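Local coordinates for protein adenylyltransferase MntA (Aphanizomenon flos-aquae 2012/KM1/D3, PDB 7AE2) that neutralises the HepT toxin of a type VII toxin-antitoxin system by transferring two AMP units in succession from ATP onto a toxin tyrosine, using magnesium, at residues 9-14 / 106-111; 46-51 / 88-93; 69-74 / 83-88; 97-102 / 123-128. One frame throughout, in Å; residues are numbered along the deposited sequence.

Contact 1. Residues 9-14 / 106-111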
loop_
_atom_site.group_PDB
_atom_site.type_symbol
_atom_site.label_atom_id
_atom_site.label_comp_id
_atom_site.label_asym_id
_atom_site.label_seq_id
_atom_site.Cartn_x
_atom_site.Cartn_y
_atom_site.Cartn_z
ATOM N N ALA B 9 -1.513 -13.387 -26.382
ATOM C CA ALA B 9 -2.463 -13.901 -27.363
ATOM C C ALA B 9 -3.828 -14.148 -26.733
ATOM O O ALA B 9 -4.854 -13.697 -27.255
ATOM C CB ALA B 9 -1.918 -15.181 -27.998
ATOM N N GLU B 10 -3.864 -14.864 -25.607
ATOM C CA GLU B 10 -5.144 -15.121 -24.956
ATOM C C GLU B 10 -5.700 -13.866 -24.296
ATOM O O GLU B 10 -6.919 -13.746 -24.132
ATOM C CB GLU B 10 -5.008 -16.257 -23.943
ATOM C CG GLU B 10 -3.643 -16.362 -23.295
ATOM C CD GLU B 10 -3.366 -17.754 -22.758
ATOM O OE1 GLU B 10 -2.915 -17.872 -21.600
ATOM O OE2 GLU B 10 -3.604 -18.733 -23.496
ATOM N N LEU B 11 -4.834 -12.921 -23.918
ATOM C CA LEU B 11 -5.325 -11.630 -23.445
ATOM C C LEU B 11 -6.092 -10.906 -24.543
ATOM O O LEU B 11 -7.110 -10.255 -24.275
ATOM C CB LEU B 11 -4.164 -10.768 -22.945
ATOM C CG LEU B 11 -3.520 -11.155 -21.611
ATOM C CD1 LEU B 11 -2.333 -10.250 -21.309
ATOM C CD2 LEU B 11 -4.535 -11.102 -20.481
ATOM N N ARG B 12 -5.628 -11.015 -25.790
ATOM C CA ARG B 12 -6.330 -10.370 -26.894
ATOM C C ARG B 12 -7.671 -11.040 -27.169
ATOM O O ARG B 12 -8.651 -10.365 -27.500
ATOM C CB ARG B 12 -5.460 -10.376 -28.150
ATOM C CG ARG B 12 -4.305 -9.388 -28.114
ATOM C CD ARG B 12 -3.690 -9.220 -29.494
ATOM N NE ARG B 12 -2.720 -8.130 -29.538
ATOM C CZ ARG B 12 -1.402 -8.298 -29.513
ATOM N NH1 ARG B 12 -0.889 -9.519 -29.447
ATOM N NH2 ARG B 12 -0.597 -7.246 -29.558
ATOM N N GLU B 13 -7.735 -12.368 -27.037
ATOM C CA GLU B 13 -8.986 -13.072 -27.301
ATOM C C GLU B 13 -9.990 -12.854 -26.176
ATOM O O GLU B 13 -11.178 -12.624 -26.432
ATOM C CB GLU B 13 -8.719 -14.562 -27.506
ATOM C CG GLU B 13 -9.974 -15.416 -27.643
ATOM C CD GLU B 13 -10.751 -15.140 -28.920
ATOM O OE1 GLU B 13 -10.220 -14.454 -29.819
ATOM O OE2 GLU B 13 -11.901 -15.618 -29.026
ATOM N N LEU B 14 -9.532 -12.917 -24.923
ATOM C CA LEU B 14 -10.422 -12.683 -23.793
ATOM C C LEU B 14 -10.898 -11.238 -23.719
ATOM O O LEU B 14 -11.919 -10.970 -23.078
ATOM C CB LEU B 14 -9.722 -13.072 -22.488
ATOM C CG LEU B 14 -9.413 -14.559 -22.291
ATOM C CD1 LEU B 14 -8.569 -14.773 -21.044
ATOM C CD2 LEU B 14 -10.696 -15.374 -22.218
ATOM N N LYS B 106 1.456 -2.730 -25.894
ATOM C CA LYS B 106 0.904 -3.758 -26.767
ATOM C C LYS B 106 -0.610 -3.748 -26.610
ATOM O O LYS B 106 -1.127 -4.058 -25.531
ATOM C CB LYS B 106 1.483 -5.131 -26.426
ATOM C CG LYS B 106 2.993 -5.220 -26.591
ATOM C CD LYS B 106 3.514 -6.615 -26.290
ATOM C CE LYS B 106 5.015 -6.702 -26.525
ATOM N NZ LYS B 106 5.539 -8.067 -26.248
ATOM N N VAL B 107 -1.318 -3.387 -27.679
ATOM C CA VAL B 107 -2.761 -3.202 -27.595
ATOM C C VAL B 107 -3.451 -4.553 -27.456
ATOM O O VAL B 107 -3.139 -5.512 -28.173
ATOM C CB VAL B 107 -3.272 -2.421 -28.817
ATOM C CG1 VAL B 107 -2.840 -3.092 -30.118
ATOM C CG2 VAL B 107 -4.778 -2.252 -28.758
ATOM N N LEU B 108 -4.391 -4.640 -26.517
ATOM C CA LEU B 108 -5.178 -5.846 -26.275
ATOM C C LEU B 108 -6.602 -5.752 -26.796
ATOM O O LEU B 108 -7.134 -6.743 -27.298
ATOM C CB LEU B 108 -5.219 -6.162 -24.777
ATOM C CG LEU B 108 -3.865 -6.400 -24.111
ATOM C CD1 LEU B 108 -4.044 -6.577 -22.614
ATOM C CD2 LEU B 108 -3.188 -7.615 -24.724
ATOM N N TYR B 109 -7.236 -4.590 -26.673
ATOM C CA TYR B 109 -8.578 -4.363 -27.186
ATOM C C TYR B 109 -8.586 -3.059 -27.965
ATOM O O TYR B 109 -7.918 -2.094 -27.578
ATOM C CB TYR B 109 -9.621 -4.312 -26.054
ATOM C CG TYR B 109 -11.002 -3.898 -26.515
ATOM C CD1 TYR B 109 -11.804 -4.771 -27.241
ATOM C CD2 TYR B 109 -11.501 -2.633 -26.228
ATOM C CE1 TYR B 109 -13.063 -4.395 -27.669
ATOM C CE2 TYR B 109 -12.761 -2.250 -26.653
ATOM C CZ TYR B 109 -13.535 -3.136 -27.372
ATOM O OH TYR B 109 -14.786 -2.765 -27.799
ATOM N N GLU B 110 -9.340 -3.029 -29.060
ATOM C CA GLU B 110 -9.278 -1.886 -29.965
ATOM C C GLU B 110 -10.571 -1.796 -30.760
ATOM O O GLU B 110 -10.895 -2.715 -31.518
ATOM C CB GLU B 110 -8.074 -2.019 -30.897
ATOM C CG GLU B 110 -7.617 -0.722 -31.541
ATOM C CD GLU B 110 -6.450 -0.925 -32.490
ATOM O OE1 GLU B 110 -5.969 -2.072 -32.605
ATOM O OE2 GLU B 110 -6.015 0.059 -33.123
ATOM N N GLU B 111 -11.298 -0.689 -30.595
ATOM C CA GLU B 111 -12.473 -0.391 -31.404
ATOM C C GLU B 111 -12.465 1.093 -31.747
ATOM O O GLU B 111 -12.563 1.936 -30.846
ATOM C CB GLU B 111 -13.765 -0.769 -30.675
ATOM C CG GLU B 111 -14.962 -1.009 -31.597
ATOM C CD GLU B 111 -15.465 0.260 -32.267
ATOM O OE1 GLU B 111 -15.567 1.297 -31.578
ATOM O OE2 GLU B 111 -15.750 0.218 -33.484
HETATM O O HOH W 1 -9.203 -7.939 -28.350
#

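Contact 2. Residues 46-51 / 88-93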
loop_
_atom_site.group_PDB
_atom_site.type_symbol
_atom_site.label_atom_id
_atom_site.label_comp_id
_atom_site.label_asym_id
_atom_site.label_seq_id
_atom_site.Cartn_x
_atom_site.Cartn_y
_atom_site.Cartn_z
ATOM N N ASP B 46 0.244 -3.799 -15.918
ATOM C CA ASP B 46 0.005 -2.385 -16.191
ATOM C C ASP B 46 -0.856 -2.269 -17.444
ATOM O O ASP B 46 -0.423 -2.645 -18.540
ATOM C CB ASP B 46 1.324 -1.633 -16.351
ATOM C CG ASP B 46 2.157 -1.634 -15.079
ATOM O OD1 ASP B 46 1.590 -1.403 -13.989
ATOM O OD2 ASP B 46 3.382 -1.866 -15.170
ATOM N N PHE B 47 -2.072 -1.752 -17.284
ATOM C CA PHE B 47 -3.003 -1.566 -18.388
ATOM C C PHE B 47 -3.310 -0.086 -18.564
ATOM O O PHE B 47 -3.452 0.650 -17.581
ATOM C CB PHE B 47 -4.311 -2.336 -18.163
ATOM C CG PHE B 47 -4.137 -3.825 -18.064
ATOM C CD1 PHE B 47 -3.951 -4.591 -19.204
ATOM C CD2 PHE B 47 -4.175 -4.462 -16.835
ATOM C CE1 PHE B 47 -3.796 -5.962 -19.116
ATOM C CE2 PHE B 47 -4.020 -5.832 -16.741
ATOM C CZ PHE B 47 -3.830 -6.583 -17.883
ATOM N N ALA B 48 -3.415 0.342 -19.817
ATOM C CA ALA B 48 -3.838 1.691 -20.165
ATOM C C ALA B 48 -5.189 1.614 -20.861
ATOM O O ALA B 48 -5.347 0.875 -21.838
ATOM C CB ALA B 48 -2.812 2.380 -21.065
ATOM N N VAL B 49 -6.158 2.371 -20.355
ATOM C CA VAL B 49 -7.523 2.323 -20.858
ATOM C C VAL B 49 -7.880 3.667 -21.474
ATOM O O VAL B 49 -7.422 4.724 -21.027
ATOM C CB VAL B 49 -8.529 1.949 -19.749
ATOM C CG1 VAL B 49 -8.338 0.503 -19.326
ATOM C CG2 VAL B 49 -8.371 2.879 -18.558
ATOM N N LEU B 50 -8.710 3.615 -22.512
ATOM C CA LEU B 50 -9.221 4.805 -23.185
ATOM C C LEU B 50 -10.738 4.692 -23.234
ATOM O O LEU B 50 -11.274 3.810 -23.911
ATOM C CB LEU B 50 -8.632 4.945 -24.589
ATOM C CG LEU B 50 -9.083 6.162 -25.397
ATOM C CD1 LEU B 50 -8.749 7.447 -24.655
ATOM C CD2 LEU B 50 -8.449 6.155 -26.781
ATOM N N TYR B 51 -11.423 5.572 -22.513
ATOM C CA TYR B 51 -12.875 5.528 -22.422
ATOM C C TYR B 51 -13.514 6.339 -23.539
ATOM O O TYR B 51 -12.954 7.331 -24.016
ATOM C CB TYR B 51 -13.362 6.076 -21.078
ATOM C CG TYR B 51 -12.735 5.445 -19.858
ATOM C CD1 TYR B 51 -12.364 4.108 -19.854
ATOM C CD2 TYR B 51 -12.519 6.191 -18.708
ATOM C CE1 TYR B 51 -11.793 3.533 -18.736
ATOM C CE2 TYR B 51 -11.949 5.626 -17.585
ATOM C CZ TYR B 51 -11.588 4.297 -17.605
ATOM O OH TYR B 51 -11.019 3.736 -16.485
ATOM N N VAL B 88 -4.103 2.945 -15.925
ATOM C CA VAL B 88 -3.756 4.305 -16.323
ATOM C C VAL B 88 -4.846 4.817 -17.254
ATOM O O VAL B 88 -5.108 4.212 -18.303
ATOM C CB VAL B 88 -2.380 4.371 -17.004
ATOM C CG1 VAL B 88 -2.163 5.745 -17.620
ATOM C CG2 VAL B 88 -1.279 4.054 -16.004
ATOM N N GLU B 89 -5.480 5.924 -16.873
ATOM C CA GLU B 89 -6.504 6.548 -17.704
ATOM C C GLU B 89 -5.826 7.384 -18.782
ATOM O O GLU B 89 -5.228 8.423 -18.487
ATOM C CB GLU B 89 -7.440 7.409 -16.861
ATOM C CG GLU B 89 -8.698 6.699 -16.389
ATOM C CD GLU B 89 -8.499 5.957 -15.084
ATOM O OE1 GLU B 89 -7.435 6.134 -14.453
ATOM O OE2 GLU B 89 -9.412 5.203 -14.685
ATOM N N LEU B 90 -5.916 6.933 -20.036
ATOM C CA LEU B 90 -5.354 7.702 -21.138
ATOM C C LEU B 90 -6.163 8.957 -21.436
ATOM O O LEU B 90 -5.672 9.843 -22.144
ATOM C CB LEU B 90 -5.259 6.834 -22.393
ATOM C CG LEU B 90 -4.249 5.687 -22.344
ATOM C CD1 LEU B 90 -4.301 4.878 -23.627
ATOM C CD2 LEU B 90 -2.845 6.221 -22.103
ATOM N N ASN B 91 -7.387 9.054 -20.913
ATOM C CA ASN B 91 -8.202 10.240 -21.148
ATOM C C ASN B 91 -7.663 11.445 -20.387
ATOM O O ASN B 91 -7.658 12.565 -20.910
ATOM C CB ASN B 91 -9.653 9.961 -20.755
ATOM C CG ASN B 91 -10.260 8.813 -21.537
ATOM O OD1 ASN B 91 -10.077 7.644 -21.192
ATOM N ND2 ASN B 91 -10.992 9.140 -22.596
ATOM N N HIS B 92 -7.204 11.237 -19.148
ATOM C CA HIS B 92 -6.705 12.319 -18.295
ATOM C C HIS B 92 -5.392 11.866 -17.657
ATOM O O HIS B 92 -5.352 11.473 -16.489
ATOM C CB HIS B 92 -7.746 12.708 -17.245
ATOM N N CYS B 93 -4.316 11.926 -18.438
ATOM C CA CYS B 93 -2.982 11.608 -17.954
ATOM C C CYS B 93 -1.996 12.600 -18.547
ATOM O O CYS B 93 -2.341 13.424 -19.400
ATOM C CB CYS B 93 -2.572 10.172 -18.305
ATOM S SG CYS B 93 -2.357 9.873 -20.077
#

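Contact 3. Residues 69-74 / 83-88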
loop_
_atom_site.group_PDB
_atom_site.type_symbol
_atom_site.label_atom_id
_atom_site.label_comp_id
_atom_site.label_asym_id
_atom_site.label_seq_id
_atom_site.Cartn_x
_atom_site.Cartn_y
_atom_site.Cartn_z
ATOM N N VAL B 69 -13.478 -0.132 -10.760
ATOM C CA VAL B 69 -13.968 -1.501 -10.915
ATOM C C VAL B 69 -13.328 -2.212 -12.099
ATOM O O VAL B 69 -13.508 -3.431 -12.248
ATOM C CB VAL B 69 -15.506 -1.520 -11.052
ATOM C CG1 VAL B 69 -15.924 -1.298 -12.498
ATOM C CG2 VAL B 69 -16.081 -2.819 -10.505
ATOM N N ILE B 70 -12.582 -1.493 -12.943
ATOM C CA ILE B 70 -11.907 -2.129 -14.079
ATOM C C ILE B 70 -10.933 -3.220 -13.633
ATOM O O ILE B 70 -10.942 -4.307 -14.233
ATOM C CB ILE B 70 -11.250 -1.074 -14.966
ATOM C CG1 ILE B 70 -12.313 -0.245 -15.690
ATOM C CG2 ILE B 70 -10.301 -1.719 -15.972
ATOM C CD1 ILE B 70 -11.758 0.641 -16.780
ATOM N N PRO B 71 -10.072 -3.007 -12.625
ATOM C CA PRO B 71 -9.182 -4.106 -12.208
ATOM C C PRO B 71 -9.928 -5.362 -11.794
ATOM O O PRO B 71 -9.490 -6.472 -12.119
ATOM C CB PRO B 71 -8.401 -3.495 -11.037
ATOM C CG PRO B 71 -8.424 -2.036 -11.296
ATOM C CD PRO B 71 -9.771 -1.764 -11.887
ATOM N N GLY B 72 -11.048 -5.217 -11.084
ATOM C CA GLY B 72 -11.828 -6.386 -10.711
ATOM C C GLY B 72 -12.448 -7.078 -11.910
ATOM O O GLY B 72 -12.531 -8.309 -11.953
ATOM N N ILE B 73 -12.886 -6.300 -12.902
ATOM C CA ILE B 73 -13.466 -6.884 -14.108
ATOM C C ILE B 73 -12.391 -7.586 -14.929
ATOM O O ILE B 73 -12.580 -8.716 -15.393
ATOM C CB ILE B 73 -14.194 -5.804 -14.930
ATOM C CG1 ILE B 73 -15.404 -5.271 -14.160
ATOM C CG2 ILE B 73 -14.620 -6.356 -16.283
ATOM C CD1 ILE B 73 -16.158 -4.179 -14.889
ATOM N N LEU B 74 -11.245 -6.926 -15.122
ATOM C CA LEU B 74 -10.152 -7.551 -15.858
ATOM C C LEU B 74 -9.630 -8.789 -15.143
ATOM O O LEU B 74 -9.207 -9.751 -15.796
ATOM C CB LEU B 74 -9.016 -6.548 -16.071
ATOM C CG LEU B 74 -9.304 -5.352 -16.980
ATOM C CD1 LEU B 74 -8.079 -4.461 -17.086
ATOM C CD2 LEU B 74 -9.749 -5.820 -18.357
ATOM N N ASP B 83 -5.476 -7.603 -7.546
ATOM C CA ASP B 83 -4.745 -6.774 -6.597
ATOM C C ASP B 83 -3.361 -6.384 -7.099
ATOM O O ASP B 83 -2.676 -5.602 -6.430
ATOM C CB ASP B 83 -4.623 -7.494 -5.253
ATOM C CG ASP B 83 -5.962 -7.676 -4.568
ATOM O OD1 ASP B 83 -6.785 -6.737 -4.618
ATOM O OD2 ASP B 83 -6.195 -8.757 -3.987
ATOM N N LYS B 84 -2.938 -6.905 -8.250
ATOM C CA LYS B 84 -1.655 -6.564 -8.852
ATOM C C LYS B 84 -1.842 -5.875 -10.201
ATOM O O LYS B 84 -0.972 -5.949 -11.071
ATOM C CB LYS B 84 -0.780 -7.807 -9.003
ATOM N N ILE B 85 -2.976 -5.202 -10.382
ATOM C CA ILE B 85 -3.317 -4.527 -11.629
ATOM C C ILE B 85 -3.298 -3.025 -11.381
ATOM O O ILE B 85 -4.000 -2.525 -10.493
ATOM C CB ILE B 85 -4.687 -4.977 -12.160
ATOM C CG1 ILE B 85 -4.640 -6.443 -12.597
ATOM C CG2 ILE B 85 -5.136 -4.085 -13.305
ATOM C CD1 ILE B 85 -5.959 -6.967 -13.135
ATOM N N ASP B 86 -2.494 -2.308 -12.163
ATOM C CA ASP B 86 -2.432 -0.852 -12.128
ATOM C C ASP B 86 -3.020 -0.303 -13.419
ATOM O O ASP B 86 -2.595 -0.691 -14.512
ATOM C CB ASP B 86 -0.992 -0.365 -11.950
ATOM N N ILE B 87 -3.994 0.595 -13.293
ATOM C CA ILE B 87 -4.725 1.140 -14.431
ATOM C C ILE B 87 -4.289 2.582 -14.657
ATOM O O ILE B 87 -4.120 3.349 -13.702
ATOM C CB ILE B 87 -6.249 1.052 -14.209
ATOM C CG1 ILE B 87 -6.682 -0.408 -14.067
ATOM C CG2 ILE B 87 -7.003 1.718 -15.348
ATOM C CD1 ILE B 87 -6.429 -1.244 -15.305
ATOM N N VAL B 88 -4.103 2.945 -15.925
ATOM C CA VAL B 88 -3.756 4.305 -16.323
ATOM C C VAL B 88 -4.846 4.817 -17.254
ATOM O O VAL B 88 -5.108 4.212 -18.303
ATOM C CB VAL B 88 -2.380 4.371 -17.004
ATOM C CG1 VAL B 88 -2.163 5.745 -17.620
ATOM C CG2 VAL B 88 -1.279 4.054 -16.004
#

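Contact 4. Residues 97-102 / 123-128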
loop_
_atom_site.group_PDB
_atom_site.type_symbol
_atom_site.label_atom_id
_atom_site.label_comp_id
_atom_site.label_asym_id
_atom_site.label_seq_id
_atom_site.Cartn_x
_atom_site.Cartn_y
_atom_site.Cartn_z
ATOM N N ILE B 97 3.300 10.076 -19.916
ATOM C CA ILE B 97 2.829 8.699 -19.778
ATOM C C ILE B 97 2.220 8.205 -21.087
ATOM O O ILE B 97 2.424 7.052 -21.487
ATOM C CB ILE B 97 1.830 8.586 -18.611
ATOM N N ALA B 98 1.467 9.063 -21.778
ATOM C CA ALA B 98 0.860 8.644 -23.038
ATOM C C ALA B 98 1.915 8.329 -24.091
ATOM O O ALA B 98 1.696 7.469 -24.953
ATOM C CB ALA B 98 -0.099 9.719 -23.551
ATOM N N HIS B 99 3.064 9.003 -24.028
ATOM C CA HIS B 99 4.133 8.751 -24.987
ATOM C C HIS B 99 4.682 7.336 -24.845
ATOM O O HIS B 99 4.801 6.601 -25.832
ATOM C CB HIS B 99 5.246 9.782 -24.805
ATOM C CG HIS B 99 6.502 9.449 -25.546
ATOM N ND1 HIS B 99 6.629 9.616 -26.908
ATOM C CD2 HIS B 99 7.684 8.947 -25.118
ATOM C CE1 HIS B 99 7.836 9.237 -27.286
ATOM N NE2 HIS B 99 8.497 8.826 -26.219
ATOM N N PHE B 100 5.021 6.935 -23.617
ATOM C CA PHE B 100 5.620 5.620 -23.415
ATOM C C PHE B 100 4.598 4.501 -23.573
ATOM O O PHE B 100 4.964 3.380 -23.943
ATOM C CB PHE B 100 6.289 5.553 -22.042
ATOM C CG PHE B 100 7.496 6.441 -21.918
ATOM C CD1 PHE B 100 8.716 6.051 -22.446
ATOM C CD2 PHE B 100 7.410 7.667 -21.278
ATOM C CE1 PHE B 100 9.829 6.867 -22.337
ATOM C CE2 PHE B 100 8.520 8.487 -21.166
ATOM C CZ PHE B 100 9.729 8.085 -21.696
ATOM N N VAL B 101 3.321 4.779 -23.302
ATOM C CA VAL B 101 2.287 3.784 -23.567
ATOM C C VAL B 101 2.151 3.549 -25.067
ATOM O O VAL B 101 1.992 2.409 -25.520
ATOM C CB VAL B 101 0.953 4.215 -22.927
ATOM C CG1 VAL B 101 -0.189 3.341 -23.424
ATOM C CG2 VAL B 101 1.051 4.143 -21.410
ATOM N N ALA B 102 2.232 4.617 -25.864
ATOM C CA ALA B 102 2.163 4.468 -27.314
ATOM C C ALA B 102 3.433 3.845 -27.879
ATOM O O ALA B 102 3.377 3.133 -28.888
ATOM C CB ALA B 102 1.900 5.821 -27.970
ATOM N N VAL B 123 -0.176 11.158 -29.629
ATOM C CA VAL B 123 0.507 11.362 -28.355
ATOM C C VAL B 123 2.011 11.139 -28.426
ATOM O O VAL B 123 2.707 11.453 -27.449
ATOM C CB VAL B 123 -0.098 10.477 -27.243
ATOM C CG1 VAL B 123 -1.614 10.631 -27.201
ATOM C CG2 VAL B 123 0.298 9.027 -27.444
ATOM N N LEU B 124 2.546 10.611 -29.525
ATOM C CA LEU B 124 3.978 10.346 -29.596
ATOM C C LEU B 124 4.769 11.648 -29.635
ATOM O O LEU B 124 4.475 12.546 -30.430
ATOM C CB LEU B 124 4.306 9.491 -30.820
ATOM C CG LEU B 124 4.228 7.976 -30.615
ATOM C CD1 LEU B 124 4.504 7.239 -31.918
ATOM C CD2 LEU B 124 5.202 7.537 -29.532
ATOM N N LEU B 125 5.779 11.743 -28.774
ATOM C CA LEU B 125 6.635 12.915 -28.680
ATOM C C LEU B 125 7.920 12.701 -29.470
ATOM O O LEU B 125 8.408 11.576 -29.604
ATOM C CB LEU B 125 6.981 13.224 -27.220
ATOM C CG LEU B 125 5.832 13.590 -26.281
ATOM C CD1 LEU B 125 6.348 13.748 -24.861
ATOM C CD2 LEU B 125 5.146 14.863 -26.750
ATOM N N SER B 126 8.466 13.795 -29.990
ATOM C CA SER B 126 9.750 13.730 -30.663
ATOM C C SER B 126 10.881 13.723 -29.638
ATOM O O SER B 126 10.684 14.001 -28.453
ATOM C CB SER B 126 9.916 14.909 -31.620
ATOM O OG SER B 126 10.003 16.128 -30.904
ATOM N N ASN B 127 12.086 13.402 -30.113
ATOM C CA ASN B 127 13.244 13.402 -29.225
ATOM C C ASN B 127 13.519 14.797 -28.679
ATOM O O ASN B 127 13.927 14.950 -27.522
ATOM C CB ASN B 127 14.471 12.859 -29.958
ATOM C CG ASN B 127 15.728 12.915 -29.109
ATOM O OD1 ASN B 127 15.993 12.015 -28.312
ATOM N ND2 ASN B 127 16.511 13.975 -29.279
ATOM N N THR B 128 13.298 15.830 -29.497
ATOM C CA THR B 128 13.517 17.200 -29.043
ATOM C C THR B 128 12.524 17.590 -27.953
ATOM O O THR B 128 12.889 18.265 -26.984
ATOM C CB THR B 128 13.424 18.164 -30.227
ATOM O OG1 THR B 128 14.402 17.811 -31.213
ATOM C CG2 THR B 128 13.661 19.599 -29.776
#

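Contact 1. Residues 9-14 / 106-111
Lys106 reaches the N-terminal helix through its CB, which lies 4.3 Å from Arg12 NH2; the rest of its chain leads away, and NZ bonds to Ala35 O. At Val107 the backbone takes over. Arg12 NE donates to Val107 O across 3.0 Å, with a bent N-H...O angle of 134°, and the oxygen sits tilted 30° out of the guanidinium plane. The arginine chain is extended from CG to NE, long enough to carry this donor past Leu108 to the preceding carbonyl. Leu108 then supplies the apolar part of the contact. Its CD2 packs 3.7 Å from Leu11 CB and also touches Arg12 CG at 4.0 Å, which chi1 of -74° sets anti to the carbonyl carbon of Arg12. The two side chains, Arg12 and Leu108, cross at about a right angle. The carbonyl of Leu108 faces the helix as well: one water donates to both Arg12 O and Leu108 O, each 2.6 Å from it, so two acceptors that could not bond to each other are bridged. The buried Leu108 side chain also rests on Leu28 and Leu30 of the neighbouring strand and on Phe47. Consecutive residues Leu108 and Tyr109 stand opposite the single Leu28 in a classic beta bulge, and helix 8-14 packs where this bulge bends strand 106-110, the last strand at one side of the chain's mixed sheet.

Contact 2. Residues 46-51 / 88-93
Asn91 and Glu89 reach Tyr51 through two different torsions: chi1 of -59° sets CG of Asn91 anti to its carbonyl carbon, beside the backbone N, while the Glu89 chain bends at chi2 (87°) and sets CD on the side of the tyrosine hydroxyl. The Asn91 amide then pairs with the Tyr51 backbone at two points. Tyr51 N donates to Asn91 OD1 over 2.8 Å, almost straight at 177° and on a lone pair in the carbonyl plane, and Asn91 ND2 returns a bond of 3.0 Å to Tyr51 O. This double grip fixes which end of the amide is oxygen and lets a side chain continue the pairing where the strand at 88-89 has given way to a turn. At the ring's far end Tyr51 OH donates to Glu89 OE2 at 2.8 Å, on the anti side of the carboxylate and somewhat out of its plane; the ring itself stacks on Tyr56. Before the turn the backbones form a regular ladder: Val88 N to Phe47 O, Val49 N to Val88 O and Leu90 N to Val49 O, each 2.9 Å. Ala48 CB packs 3.8 Å from Leu90 CG. These strands, 45-51 and 85-89, are the parallel neighbours of the nucleotidyltransferase sheet, and they carry Asp46 and Asp86, which by similarity bind magnesium.

Contact 3. Residues 69-74 / 83-88
Leu74 N donates to Ile70 O over 2.8 Å, a bond near the start of helix 70-78 that brings the side chains of both residues onto one flank, facing Ile87. There Ile87 CD1 touches Ile70 CG2 and, from the following turn, Leu74 CD1 at 4.0 Å. A chi2 of -63° turns this methyl to the place where both can meet it. Pro71 lies against both isoleucines of the strand. Its ring carbon CG is 3.7 Å from Ile87 CG1, the side chains crossing at a slant, and its CB is 4.0 Å from Ile85 CG2. The carbonyl of Pro71 also has a methyl beside it, Ile85 CD1 at 3.7 Å, and the same CD1 lies 4.3 Å from Leu74 CB. Near the start of a helix the backbone N-H groups have no acceptor within the helix, so proline's lack of one is readily tolerated, and its compact ring can sit close against the strand. The axes of 70-74 and 85-88 approach to 8.9 Å with their directions 126° apart. Ile85 and Ile87 also pack on Phe47 of the adjacent strand, while the CB of Asp86 between them, a magnesium ligand by similarity, points away from the helix. All five touching residues are buried, and everything that crosses is aliphatic carbon against carbon or a carbonyl oxygen. The adhesion is therefore hydrophobic, dependent on shape rather than on directional bonds.

Contact 4. Residues 97-102 / 123-128
His99 crosses Leu125 obliquely in the linker after helix 115-123, and its chi1 of 168°, CG anti to the backbone N, sends the ring toward Leu125. CB has Val123 O and Leu125 CD1 near it, the latter at 4.1 Å. CG of His99 has Leu125 N as its nearest partner, at 4.0 Å. ND1 is the acceptor of the contact's one hydrogen bond: Leu125 N donates to it over 3.0 Å, nearly straight at 169°, though tilted 29° from the ring plane. That use of ND1 is consistent with the proton residing on NE2. ND1 also has Leu124 CD2 at 3.6 Å. Farther out, His99 CE1 comes within 3.3 Å of Leu125 O. On its other side, His99 CD2 sits over the centre of one face of the Phe100 ring. Beside the histidine, Val123 lays CG2 against Ala98 O and against Ala102 CB (3.6 Å), the small alanines admitting it closely. After Leu125 the chain reaches Ser126, the N-cap of helix 127-148, whose N bonds to Glu129 OE1 while its OG caps a backbone N just beyond 128. The arrangement is a short linker between helices 115-123 and 127-148, held to helix 95-104, with a capping box opening the long C-terminal helix.

Overall arrangement
From the N terminus, helix 8-14 meets strand 106-110 in contact 1, which closes the widest loop, around most of the nucleotidyltransferase core. Within it contact 2 joins the parallel strands 45-51 and 85-89, and contact 3, nested inside contact 2, lays helix 70-78 on strand 85-89. Contacts 2 and 3 share Val88, and Phe47 touches Leu108 of contact 1. Contact 4 opens after contact 2 has closed; it crosses contact 1, because 106-111 falls between its segments, and ties helix 95-104 to the linker before helix 127-148. Val101 of helix 95-104 packs on Ala48 and Leu90 of contact 2; contacts 3 and 4 lie on opposite sides of the chain's centre, their own centres about 23 Å apart.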